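Local coordinates for protein pyruvate kinase 1 (Trypanosoma brucei brucei, PDB 4KCT) that catalyses the transfer of phosphate from phosphoenolpyruvate to ADP, the last step of glycolysis, and has an intrinsic decarboxylase activity, with oxaloacetate as the probable substrate, at residues N323-C327 with S411-P415. Numbering follows the deposited sequence.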
# COMPACT_ATOMS: atom_id res chain seq x y z
N ASN A 323 13.66 1.77 16.16
CA ASN A 323 12.53 2.69 16.46
C ASN A 323 12.69 4.02 15.70
O ASN A 323 11.71 4.76 15.58
CB ASN A 323 12.47 3.04 17.96
CG ASN A 323 11.91 1.92 18.83
OD1 ASN A 323 12.05 1.99 20.05
ND2 ASN A 323 11.24 0.92 18.23
N GLY A 324 13.94 4.45 15.50
CA GLY A 324 14.19 5.71 14.78
C GLY A 324 14.99 6.75 15.55
O GLY A 324 15.08 7.91 15.13
N ALA A 325 15.55 6.36 16.68
CA ALA A 325 16.29 7.31 17.53
C ALA A 325 17.54 7.78 16.77
O ALA A 325 18.22 6.96 16.15
CB ALA A 325 16.69 6.64 18.84
N ASP A 326 17.86 9.08 16.84
CA ASP A 326 19.16 9.54 16.30
C ASP A 326 20.31 9.03 17.15
O ASP A 326 21.34 8.57 16.62
CB ASP A 326 19.21 11.08 16.20
CG ASP A 326 18.15 11.65 15.25
OD1 ASP A 326 16.96 11.74 15.70
OD2 ASP A 326 18.53 12.17 14.13
N CYS A 327 20.14 9.14 18.47
CA CYS A 327 21.20 8.90 19.43
C CYS A 327 20.77 7.88 20.45
O CYS A 327 19.60 7.85 20.85
CB CYS A 327 21.53 10.19 20.22
SG CYS A 327 22.01 11.57 19.19
N SER A 411 18.80 14.87 7.07
CA SER A 411 18.76 13.72 8.00
C SER A 411 17.33 13.30 8.34
O SER A 411 17.05 12.11 8.55
CB SER A 411 19.54 14.05 9.29
OG SER A 411 19.57 12.90 10.15
N LYS A 412 16.40 14.26 8.34
CA LYS A 412 15.01 13.95 8.64
C LYS A 412 14.50 12.84 7.69
O LYS A 412 13.67 12.00 8.08
CB LYS A 412 14.16 15.22 8.47
CG LYS A 412 12.67 14.97 8.40
CD LYS A 412 11.91 16.32 8.32
CE LYS A 412 10.40 16.07 8.38
NZ LYS A 412 9.65 17.35 8.35
N TYR A 413 14.98 12.84 6.45
CA TYR A 413 14.49 11.88 5.44
C TYR A 413 15.31 10.59 5.39
O TYR A 413 14.99 9.68 4.63
CB TYR A 413 14.37 12.53 4.06
CG TYR A 413 13.20 13.49 4.01
CD1 TYR A 413 11.88 12.99 3.91
CD2 TYR A 413 13.36 14.82 4.42
CE1 TYR A 413 10.78 13.85 3.98
CE2 TYR A 413 12.25 15.66 4.56
CZ TYR A 413 10.97 15.16 4.37
OH TYR A 413 9.87 15.98 4.55
N ARG A 414 16.23 10.44 6.35
CA ARG A 414 16.81 9.13 6.64
C ARG A 414 17.48 8.48 5.40
O ARG A 414 17.13 7.37 5.02
CB ARG A 414 15.73 8.20 7.21
CG ARG A 414 15.19 8.60 8.61
CD ARG A 414 16.27 9.21 9.48
NE ARG A 414 16.02 9.08 10.93
CZ ARG A 414 16.43 9.97 11.84
NH1 ARG A 414 16.33 9.69 13.15
NH2 ARG A 414 17.08 11.08 11.46
N PRO A 415 18.42 9.19 4.75
CA PRO A 415 19.20 8.50 3.73
C PRO A 415 19.97 7.31 4.32
O PRO A 415 20.16 7.24 5.55
CB PRO A 415 20.19 9.59 3.25
CG PRO A 415 20.32 10.53 4.40
CD PRO A 415 18.93 10.55 5.03
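Arg414 links the C-terminal alpha/beta domain to the TIM barrel. Placed just beyond helix 405-412, it sends its guanidinium to the turn that links helix 311-323 to the last barrel strand, 327-330. Gly324 ends that helix in a Schellman motif, at a phi of 123°, and its carbonyl O accepts from Arg414 NH1 at 2.9 Å; Asn287 ND2 of helix 275-289 is a second donor to the same oxygen. The carboxylate of Asp326 lies near the guanidinium plane and forms a two-pronged salt bridge: Arg414 NH2 to Asp326 OD2 at 3.2 Å, and a weak bond from Arg414 NH1 to Asp326 OD1 at 3.3 Å. Both carboxylate oxygens also accept backbone amides, OD1 from Val293 of the barrel and OD2 from Arg436 of the C-terminal domain. On its own side, Arg414 NH2 donates to Ser411 O at 3.1 Å, an oxygen that also takes Arg414 N at 2.9 Å. Ser411 OG instead bonds to Arg436 O. Little surface is buried between the segments, 126 Å², yet every touching residue is buried, so between these two segments the contact is a directional polar network in which the buried charges of Arg414 and Asp326 compensate each other.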